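PDB 4R7F: uncharacterized protein from Parabacteroides merdae, which is of unknown function but combines three immunoglobulin-like beta-sandwich domains, the first related to the opening domain of type 9 secretion system plug proteins, and binds magnesium ions. Local coordinates for residues Y348-T353 with V357-P362; H59-A62 with Q66-L69. All blocks are in the same frame, centred on the assembly; numbering follows the deposited sequence.

Interactions 1 and 2 are both made where the chain leaves a beta strand and folds back on that strand's end, with three residues between the segments in each case. Interaction 2 comes first in the chain, after strand 53-60 in the region related to type 9 secretion plug proteins; interaction 1 follows strand 342-352. They are separate sites, their centres 30 Å apart and their nearest atoms about 16 Å apart. Two backbone hydrogen bonds hold interaction 1, whereas interaction 2 has one, plus the side-chain bond of His59 ND1 with Ser67 OG. In interaction 1 the side chain of Thr360 lies about 10 Å from a bound magnesium ion.

Interaction 1: residues Y348-T353 with V357-P362; sequences YLFVPT and VGQTGP
Phe350 and Gln359 form a single antiparallel bridge, a hydrogen-bonded pair that ties the loop after strand 342-352 back onto the end of that strand in a beta-rich, immunoglobulin-like protein. Phe350 N reaches a lone pair of Gln359 O in the carbonyl plane at 3.1 Å. The return bond, Gln359 N to Phe350 O, is shorter at 2.8 Å but more bent, at 144°. The two side chains leave the bridge side by side, with ring and amide planes 66° apart and Gln359 OE1 at the ring edge. Pro362 CG packs 3.8 Å from Phe350 CB, the two side chains crossing at about a right angle. Gln359 is extended beyond CG (chi2 170°), which carries NE2 to 3.2 Å from Pro352 CG, the two side chains crossing at a slant; an alanine here lacks the amide and would probably leave a gap beside the Pro352 ring and the edge of Phe350. Beyond the bridge, Leu349 CD2 meets Thr360 CG2, while Thr360 OG1 is hydrogen-bonded to Asn366. Asp192 takes the N-H of Gly358. One water donates to both Tyr348 O and Gln359 O, 2.7 Å from the latter.

Interaction 2: residues H59-A62 with Q66-L69; sequences HCNA and QSQL
The imidazole of His59 carries Leu69 on one face and meets Ser67 at its edge. Leu69 CD1 sits over that face as a CH-pi contact, 3.9 Å from the ring centroid and offset toward the rim, with the two side chains crossing at a slant. At the edge, His59 ND1 and Ser67 OG share a nearly straight hydrogen bond of 2.8 Å in which either may be the donor. The other ring nitrogen, NE2, is bonded to Ser113 O, so both ring nitrogens have partners, which helps to fix the rotation of the imidazole. Tyr116 adds an edge-to-face ring contact, and Tyr387 also meets the imidazole.

The backbones are bridged at Cys60 and Gln66, and next to that pair Ser67 N gives a straight bond (169°) to His59 O at 2.9 Å. A water also donates to His59 O and to Leu69 O, linking the strand end to the far end of the loop segment. The first torsion of Ser67 (chi1 78°) sets OG between its own N and carbonyl carbon, within range of both His59 ND1 and Leu69 N. The amide of Asn61 lies against Ser67 CA and CB, with OD1 3.3 Å from Ser67 CB. That oxygen takes its hydrogen bond from Asp388 N, while ND2 gives to two waters, one of which also accepts from Gln68 N at 2.9 Å.

Ser67 OG accepts from Leu69 N at 3.2 Å, which makes an ST turn: a serine just after the Cys60-Gln66 bridge leading the chain away from strand 53-60 toward helix 71-74, inside the region related to type 9 secretion plug proteins.

Interaction 1: residues Y348-T353 with V357-P362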
ATOM      1  N   TYR A 348       5.884 -14.621  17.586  1.00 27.87           N
ATOM      2  CA  TYR A 348       6.745 -15.525  18.273  1.00 27.40           C
ATOM      3  C   TYR A 348       7.604 -16.259  17.253  1.00 26.05           C
ATOM      4  O   TYR A 348       7.092 -16.974  16.403  1.00 29.06           O
ATOM      5  CB  TYR A 348       5.895 -16.531  19.045  1.00 27.22           C
ATOM      6  CG  TYR A 348       5.059 -15.953  20.176  1.00 34.06           C
ATOM      7  CD1 TYR A 348       5.634 -15.506  21.380  1.00 30.20           C
ATOM      8  CD2 TYR A 348       3.684 -15.918  20.073  1.00 33.23           C
ATOM      9  CE1 TYR A 348       4.842 -15.022  22.408  1.00 32.15           C
ATOM     10  CE2 TYR A 348       2.901 -15.427  21.086  1.00 27.30           C
ATOM     11  CZ  TYR A 348       3.463 -14.973  22.241  1.00 29.83           C
ATOM     12  OH  TYR A 348       2.606 -14.518  23.223  1.00 27.81           O
ATOM     13  N   LEU A 349       8.911 -16.089  17.357  1.00 25.41           N
ATOM     14  CA  LEU A 349       9.827 -16.732  16.449  1.00 29.93           C
ATOM     15  C   LEU A 349      10.587 -17.810  17.193  1.00 28.30           C
ATOM     16  O   LEU A 349      10.934 -17.640  18.336  1.00 28.29           O
ATOM     17  CB  LEU A 349      10.826 -15.721  15.899  1.00 25.80           C
ATOM     18  CG  LEU A 349      10.325 -14.606  14.993  1.00 27.26           C
ATOM     19  CD1 LEU A 349      11.531 -13.780  14.541  1.00 30.38           C
ATOM     20  CD2 LEU A 349       9.601 -15.175  13.786  1.00 26.48           C
ATOM     21  N   PHE A 350      10.846 -18.902  16.502  1.00 24.86           N
ATOM     22  CA  PHE A 350      11.681 -19.984  16.955  1.00 25.93           C
ATOM     23  C   PHE A 350      13.089 -19.851  16.341  1.00 25.00           C
ATOM     24  O   PHE A 350      13.223 -19.696  15.130  1.00 30.94           O
ATOM     25  CB  PHE A 350      11.038 -21.296  16.469  1.00 27.40           C
ATOM     26  CG  PHE A 350      11.790 -22.516  16.830  1.00 30.93           C
ATOM     27  CD1 PHE A 350      11.853 -22.942  18.148  1.00 37.30           C
ATOM     28  CD2 PHE A 350      12.440 -23.254  15.856  1.00 31.55           C
ATOM     29  CE1 PHE A 350      12.566 -24.084  18.495  1.00 36.71           C
ATOM     30  CE2 PHE A 350      13.147 -24.397  16.193  1.00 32.96           C
ATOM     31  CZ  PHE A 350      13.195 -24.819  17.513  1.00 36.41           C
ATOM     32  N   VAL A 351      14.126 -19.963  17.156  1.00 25.86           N
ATOM     33  CA  VAL A 351      15.514 -19.957  16.663  1.00 26.11           C
ATOM     34  C   VAL A 351      16.107 -21.313  16.999  1.00 29.88           C
ATOM     35  O   VAL A 351      16.249 -21.631  18.183  1.00 31.68           O
ATOM     36  CB  VAL A 351      16.357 -18.865  17.327  1.00 29.58           C
ATOM     37  CG1 VAL A 351      17.776 -18.884  16.785  1.00 34.01           C
ATOM     38  CG2 VAL A 351      15.725 -17.503  17.111  1.00 32.05           C
ATOM     39  N   PRO A 352      16.404 -22.138  15.970  1.00 26.17           N
ATOM     40  CA  PRO A 352      16.971 -23.479  16.139  1.00 40.14           C
ATOM     41  C   PRO A 352      18.304 -23.348  16.833  1.00 37.72           C
ATOM     42  O   PRO A 352      18.923 -22.306  16.709  1.00 41.77           O
ATOM     43  CB  PRO A 352      17.151 -24.017  14.693  1.00 32.00           C
ATOM     44  CG  PRO A 352      16.408 -23.098  13.840  1.00 40.10           C
ATOM     45  CD  PRO A 352      16.243 -21.785  14.557  1.00 35.25           C
ATOM     46  N   THR A 353      18.723 -24.351  17.600  1.00 54.63           N
ATOM     47  CA  THR A 353      19.963 -24.225  18.377  1.00 64.18           C
ATOM     48  C   THR A 353      21.096 -24.206  17.364  1.00 55.15           C
ATOM     49  O   THR A 353      21.032 -24.894  16.336  1.00 47.51           O
ATOM     50  CB  THR A 353      20.155 -25.347  19.432  1.00 79.40           C
ATOM     51  OG1 THR A 353      19.983 -26.642  18.818  1.00 64.43           O
ATOM     52  CG2 THR A 353      19.178 -25.134  20.681  1.00 57.98           C
ATOM     53  N   VAL A 357      18.973 -17.166  13.154  1.00 29.90           N
ATOM     54  CA  VAL A 357      17.865 -16.892  12.270  1.00 33.19           C
ATOM     55  C   VAL A 357      16.548 -17.418  12.828  1.00 27.21           C
ATOM     56  O   VAL A 357      16.375 -18.635  13.014  1.00 27.17           O
ATOM     57  CB  VAL A 357      18.109 -17.590  10.923  1.00 31.56           C
ATOM     58  CG1 VAL A 357      16.933 -17.368  10.009  1.00 29.55           C
ATOM     59  CG2 VAL A 357      19.408 -17.094  10.322  1.00 37.20           C
ATOM     60  N   GLY A 358      15.610 -16.512  13.032  1.00 26.68           N
ATOM     61  CA  GLY A 358      14.297 -16.866  13.571  1.00 30.70           C
ATOM     62  C   GLY A 358      13.341 -17.338  12.488  1.00 30.53           C
ATOM     63  O   GLY A 358      13.400 -16.902  11.330  1.00 27.93           O
ATOM     64  N   GLN A 359      12.457 -18.231  12.880  1.00 29.27           N
ATOM     65  CA  GLN A 359      11.501 -18.833  11.960  1.00 25.88           C
ATOM     66  C   GLN A 359      10.089 -18.557  12.423  1.00 24.35           C
ATOM     67  O   GLN A 359       9.778 -18.743  13.592  1.00 29.19           O
ATOM     68  CB  GLN A 359      11.691 -20.336  11.986  1.00 28.77           C
ATOM     69  CG  GLN A 359      12.936 -20.847  11.278  1.00 40.59           C
ATOM     70  CD  GLN A 359      13.201 -22.349  11.547  1.00 47.75           C
ATOM     71  OE1 GLN A 359      12.303 -23.114  11.907  1.00 43.35           O
ATOM     72  NE2 GLN A 359      14.438 -22.756  11.393  1.00 40.83           N
ATOM     73  N   THR A 360       9.240 -18.115  11.510  1.00 25.65           N
ATOM     74  CA  THR A 360       7.802 -17.969  11.744  1.00 26.49           C
ATOM     75  C   THR A 360       7.076 -19.329  11.651  1.00 25.24           C
ATOM     76  O   THR A 360       5.946 -19.490  12.107  1.00 28.71           O
ATOM     77  CB  THR A 360       7.220 -17.044  10.653  1.00 26.89           C
ATOM     78  OG1 THR A 360       7.842 -17.400   9.412  1.00 27.78           O
ATOM     79  CG2 THR A 360       7.502 -15.607  10.955  1.00 27.27           C
ATOM     80  N   GLY A 361       7.701 -20.306  11.022  1.00 25.51           N
ATOM     81  CA  GLY A 361       6.994 -21.536  10.713  1.00 28.40           C
ATOM     82  C   GLY A 361       6.401 -22.289  11.892  1.00 32.13           C
ATOM     83  O   GLY A 361       5.253 -22.709  11.849  1.00 38.80           O
ATOM     84  N   PRO A 362       7.203 -22.515  12.930  1.00 29.67           N
ATOM     85  CA  PRO A 362       6.739 -23.423  13.999  1.00 29.74           C
ATOM     86  C   PRO A 362       5.555 -22.895  14.825  1.00 33.60           C
ATOM     87  O   PRO A 362       4.644 -23.639  15.120  1.00 38.01           O
ATOM     88  CB  PRO A 362       7.992 -23.612  14.857  1.00 27.15           C
ATOM     89  CG  PRO A 362       9.139 -23.344  13.945  1.00 29.09           C
ATOM     90  CD  PRO A 362       8.650 -22.233  13.032  1.00 27.12           C
TER
HETATM   91  O   HOH W   1       7.651 -19.441  15.044  1.00 25.58           O

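Interaction 2: residues H59-A62 with Q66-L69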
ATOM      1  N   HIS A  59      29.443   6.459  11.215  1.00 40.03           N
ATOM      2  CA  HIS A  59      29.185   6.094   9.856  1.00 37.40           C
ATOM      3  C   HIS A  59      29.578   4.624   9.643  1.00 40.43           C
ATOM      4  O   HIS A  59      30.689   4.218  10.019  1.00 32.43           O
ATOM      5  CB  HIS A  59      29.930   6.982   8.876  1.00 35.56           C
ATOM      6  CG  HIS A  59      29.543   6.714   7.460  1.00 37.51           C
ATOM      7  ND1 HIS A  59      30.214   5.812   6.661  1.00 35.82           N
ATOM      8  CD2 HIS A  59      28.497   7.158   6.726  1.00 36.81           C
ATOM      9  CE1 HIS A  59      29.634   5.765   5.477  1.00 37.98           C
ATOM     10  NE2 HIS A  59      28.572   6.549   5.501  1.00 29.53           N
ATOM     11  N   CYS A  60      28.671   3.859   9.001  1.00 34.59           N
ATOM     12  CA  CYS A  60      28.851   2.435   8.789  1.00 36.50           C
ATOM     13  C   CYS A  60      28.823   2.032   7.337  1.00 33.51           C
ATOM     14  O   CYS A  60      28.226   2.666   6.486  1.00 34.60           O
ATOM     15  CB  CYS A  60      27.765   1.640   9.535  1.00 40.95           C
ATOM     16  SG  CYS A  60      27.715   1.948  11.312  1.00 35.59           S
ATOM     17  N   ASN A  61      29.455   0.916   7.066  1.00 36.21           N
ATOM     18  CA  ASN A  61      29.375   0.315   5.748  1.00 37.46           C
ATOM     19  C   ASN A  61      28.101  -0.498   5.562  1.00 31.73           C
ATOM     20  O   ASN A  61      27.262  -0.549   6.458  1.00 27.99           O
ATOM     21  CB  ASN A  61      30.675  -0.447   5.478  1.00 32.84           C
ATOM     22  CG  ASN A  61      31.791   0.512   5.047  1.00 47.27           C
ATOM     23  OD1 ASN A  61      31.520   1.605   4.497  1.00 43.83           O
ATOM     24  ND2 ASN A  61      33.021   0.147   5.320  1.00 36.42           N
ATOM     25  N   ALA A  62      27.929  -1.088   4.385  1.00 31.88           N
ATOM     26  CA  ALA A  62      26.697  -1.759   4.029  1.00 31.01           C
ATOM     27  C   ALA A  62      26.279  -2.811   5.052  1.00 35.28           C
ATOM     28  O   ALA A  62      25.098  -2.935   5.353  1.00 33.12           O
ATOM     29  CB  ALA A  62      26.828  -2.389   2.663  1.00 33.87           C
ATOM     30  N   GLN A  66      31.451  -0.451  11.242  1.00 36.84           N
ATOM     31  CA  GLN A  66      31.921   0.940  11.115  1.00 37.00           C
ATOM     32  C   GLN A  66      32.822   1.151   9.906  1.00 37.52           C
ATOM     33  O   GLN A  66      33.717   0.345   9.646  1.00 41.50           O
ATOM     34  CB  GLN A  66      32.672   1.360  12.361  1.00 32.56           C
ATOM     35  CG  GLN A  66      32.983   2.843  12.410  1.00 33.11           C
ATOM     36  CD  GLN A  66      33.545   3.274  13.768  1.00 38.30           C
ATOM     37  OE1 GLN A  66      33.685   2.480  14.694  1.00 47.03           O
ATOM     38  NE2 GLN A  66      33.858   4.532  13.877  1.00 35.69           N
ATOM     39  N   SER A  67      32.582   2.233   9.161  1.00 37.49           N
ATOM     40  CA  SER A  67      33.405   2.503   7.996  1.00 44.43           C
ATOM     41  C   SER A  67      34.732   3.118   8.475  1.00 42.77           C
ATOM     42  O   SER A  67      34.892   3.422   9.654  1.00 37.68           O
ATOM     43  CB  SER A  67      32.673   3.424   7.019  1.00 38.07           C
ATOM     44  OG  SER A  67      32.712   4.759   7.457  1.00 34.71           O
ATOM     45  N   GLN A  68      35.665   3.307   7.555  1.00 38.17           N
ATOM     46  CA  GLN A  68      36.927   3.971   7.872  1.00 43.86           C
ATOM     47  C   GLN A  68      36.829   5.515   7.826  1.00 41.35           C
ATOM     48  O   GLN A  68      37.821   6.200   7.984  1.00 49.64           O
ATOM     49  CB  GLN A  68      38.019   3.462   6.925  1.00 42.37           C
ATOM     50  CG  GLN A  68      37.911   4.032   5.525  1.00 52.03           C
ATOM     51  CD  GLN A  68      38.889   3.395   4.557  1.00 72.72           C
ATOM     52  OE1 GLN A  68      40.106   3.625   4.624  1.00 66.02           O
ATOM     53  NE2 GLN A  68      38.364   2.596   3.638  1.00 89.19           N
ATOM     54  N   LEU A  69      35.644   6.073   7.628  1.00 35.78           N
ATOM     55  CA  LEU A  69      35.527   7.510   7.489  1.00 40.45           C
ATOM     56  C   LEU A  69      35.688   8.162   8.838  1.00 45.55           C
ATOM     57  O   LEU A  69      35.285   7.581   9.842  1.00 45.32           O
ATOM     58  CB  LEU A  69      34.177   7.928   6.907  1.00 34.21           C
ATOM     59  CG  LEU A  69      33.803   7.434   5.525  1.00 36.45           C
ATOM     60  CD1 LEU A  69      32.543   8.148   5.117  1.00 41.36           C
ATOM     61  CD2 LEU A  69      34.912   7.771   4.546  1.00 38.81           C
TER
HETATM   62  O   HOH W   2      32.710   6.141  11.041  1.00 48.10           O
HETATM   63  O   HOH W   3      35.095   1.924   5.029  1.00 32.98           O
HETATM   64  O   HOH W   4      33.373  -2.083   7.152  1.00 51.32           O